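Local coordinates for protein putative glutathionylspermidine synthase (Methylobacillus flagellatus, PDB 3N6X) that probably acts as an ATP-dependent ligase of the circularly permuted ATP-grasp type, perhaps a glutathionylspermidine synthase, at residues A97-L102 / G138-H143. Residues are numbered along the deposited sequence; the frame is centred on the assembly and turned at random.
Sequences ALNMFL and GGVYAH
Asn99 reaches out from its helix with OD1 and takes two consecutive backbone N-H groups of the loop. The straighter bond comes from Ala142 N, 2.8 Å from Asn99 OD1 with an N-H...O angle of 176°, lying in the amide plane on a lone pair. Tyr141 N, 2.9 Å from the same OD1, sits well above that plane and bends to 151°. One buried oxygen thus accepts from two successive peptide N-H groups and ties this part of the loop to the helix. An alanine in place of Asn99 would probably leave these two amides without their acceptor and let the loop shift against the helix.

Beside this polar grip, Leu102 CB rests over one face of the Tyr141 ring, a CH-pi contact 3.9 Å from the ring centroid, while Leu102 CD1 meets Tyr141 CB at 3.7 Å. With CG anti to the carbonyl carbon (chi1 -72°), the Tyr141 ring starts out beside its own backbone N. In the circularly permuted ATP-grasp chain, this is where the loop entering strand 144-151 of the larger mixed sheet packs on helix 81-105. A water bonded to Gly139 O at 2.7 Å also bonds, weakly, to Asn99 O. Further out, Ser435 on strand 423-435 touches the side chains of Asn99 and Val140, and helix 316-319 packs on Leu102 through Val317 and Ala318.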
loop_
_atom_site.group_PDB
_atom_site.type_symbol
_atom_site.label_atom_id
_atom_site.label_comp_id
_atom_site.label_asym_id
_atom_site.label_seq_id
_atom_site.Cartn_x
_atom_site.Cartn_y
_atom_site.Cartn_z
ATOM N N ALA A 97 -13.095 -8.766 4.120
ATOM C CA ALA A 97 -14.367 -8.079 3.834
ATOM C C ALA A 97 -14.330 -7.392 2.456
ATOM O O ALA A 97 -15.312 -7.440 1.730
ATOM C CB ALA A 97 -14.671 -7.063 4.922
ATOM N N LEU A 98 -13.167 -6.823 2.075
ATOM C CA LEU A 98 -12.980 -6.183 0.765
ATOM C C LEU A 98 -13.095 -7.201 -0.382
ATOM O O LEU A 98 -13.763 -6.917 -1.382
ATOM C CB LEU A 98 -11.642 -5.425 0.706
ATOM C CG LEU A 98 -11.628 -4.041 1.417
ATOM C CD1 LEU A 98 -10.196 -3.567 1.674
ATOM C CD2 LEU A 98 -12.385 -2.979 0.597
ATOM N N ASN A 99 -12.521 -8.418 -0.197
ATOM C CA ASN A 99 -12.617 -9.514 -1.177
ATOM C C ASN A 99 -14.019 -10.091 -1.249
ATOM O O ASN A 99 -14.473 -10.445 -2.327
ATOM C CB ASN A 99 -11.586 -10.622 -0.881
ATOM C CG ASN A 99 -10.258 -10.380 -1.568
ATOM O OD1 ASN A 99 -10.196 -10.064 -2.764
ATOM N ND2 ASN A 99 -9.171 -10.459 -0.815
HETATM N N MSE A 100 -14.711 -10.187 -0.108
HETATM C CA MSE A 100 -16.091 -10.665 -0.084
HETATM C C MSE A 100 -17.043 -9.624 -0.704
HETATM O O MSE A 100 -17.982 -9.993 -1.409
HETATM C CB MSE A 100 -16.506 -11.027 1.331
HETATM C CG MSE A 100 -15.770 -12.242 1.851
HETATM SE SE MSE A 100 -16.212 -12.637 3.670
HETATM C CE MSE A 100 -17.904 -13.525 3.312
ATOM N N PHE A 101 -16.738 -8.328 -0.511
ATOM C CA PHE A 101 -17.483 -7.232 -1.134
ATOM C C PHE A 101 -17.370 -7.319 -2.655
ATOM O O PHE A 101 -18.385 -7.240 -3.345
ATOM C CB PHE A 101 -16.971 -5.862 -0.639
ATOM C CG PHE A 101 -17.475 -4.704 -1.467
ATOM C CD1 PHE A 101 -18.812 -4.312 -1.406
ATOM C CD2 PHE A 101 -16.626 -4.026 -2.332
ATOM C CE1 PHE A 101 -19.290 -3.265 -2.201
ATOM C CE2 PHE A 101 -17.103 -2.985 -3.139
ATOM C CZ PHE A 101 -18.432 -2.600 -3.059
ATOM N N LEU A 102 -16.130 -7.536 -3.171
ATOM C CA LEU A 102 -15.852 -7.651 -4.613
ATOM C C LEU A 102 -16.551 -8.856 -5.250
ATOM O O LEU A 102 -17.136 -8.720 -6.313
ATOM C CB LEU A 102 -14.338 -7.645 -4.896
ATOM C CG LEU A 102 -13.680 -6.266 -4.745
ATOM C CD1 LEU A 102 -12.162 -6.387 -4.580
ATOM C CD2 LEU A 102 -14.041 -5.336 -5.930
ATOM N N GLY A 138 -10.861 -19.260 -6.124
ATOM C CA GLY A 138 -10.926 -19.077 -4.674
ATOM C C GLY A 138 -11.677 -17.842 -4.207
ATOM O O GLY A 138 -11.625 -17.503 -3.024
ATOM N N GLY A 139 -12.334 -17.136 -5.138
ATOM C CA GLY A 139 -13.040 -15.891 -4.833
ATOM C C GLY A 139 -12.110 -14.759 -4.417
ATOM O O GLY A 139 -12.533 -13.812 -3.736
ATOM N N VAL A 140 -10.831 -14.850 -4.812
ATOM C CA VAL A 140 -9.834 -13.838 -4.482
ATOM C C VAL A 140 -9.725 -12.807 -5.595
ATOM O O VAL A 140 -9.446 -13.161 -6.740
ATOM C CB VAL A 140 -8.455 -14.477 -4.132
ATOM C CG1 VAL A 140 -7.405 -13.403 -3.833
ATOM C CG2 VAL A 140 -8.590 -15.449 -2.953
ATOM N N TYR A 141 -9.929 -11.528 -5.259
ATOM C CA TYR A 141 -9.819 -10.434 -6.230
ATOM C C TYR A 141 -8.555 -9.656 -5.994
ATOM O O TYR A 141 -7.850 -9.329 -6.951
ATOM C CB TYR A 141 -11.032 -9.504 -6.155
ATOM C CG TYR A 141 -12.298 -10.113 -6.717
ATOM C CD1 TYR A 141 -13.040 -11.041 -5.979
ATOM C CD2 TYR A 141 -12.771 -9.754 -7.983
ATOM C CE1 TYR A 141 -14.187 -11.636 -6.510
ATOM C CE2 TYR A 141 -13.941 -10.322 -8.510
ATOM C CZ TYR A 141 -14.656 -11.244 -7.759
ATOM O OH TYR A 141 -15.818 -11.791 -8.256
ATOM N N ALA A 142 -8.272 -9.333 -4.709
ATOM C CA ALA A 142 -7.082 -8.604 -4.318
ATOM C C ALA A 142 -6.106 -9.584 -3.699
ATOM O O ALA A 142 -6.126 -9.804 -2.480
ATOM C CB ALA A 142 -7.432 -7.497 -3.318
ATOM N N HIS A 143 -5.274 -10.211 -4.553
ATOM C CA HIS A 143 -4.238 -11.185 -4.152
ATOM C C HIS A 143 -3.197 -10.469 -3.317
ATOM O O HIS A 143 -2.645 -11.046 -2.383
ATOM C CB HIS A 143 -3.608 -11.847 -5.409
ATOM C CG HIS A 143 -4.626 -12.517 -6.275
ATOM N ND1 HIS A 143 -5.489 -11.781 -7.075
ATOM C CD2 HIS A 143 -4.969 -13.824 -6.352
ATOM C CE1 HIS A 143 -6.303 -12.667 -7.640
ATOM N NE2 HIS A 143 -6.029 -13.910 -7.237
HETATM O O HOH W 1 -14.297 -13.596 -1.704
#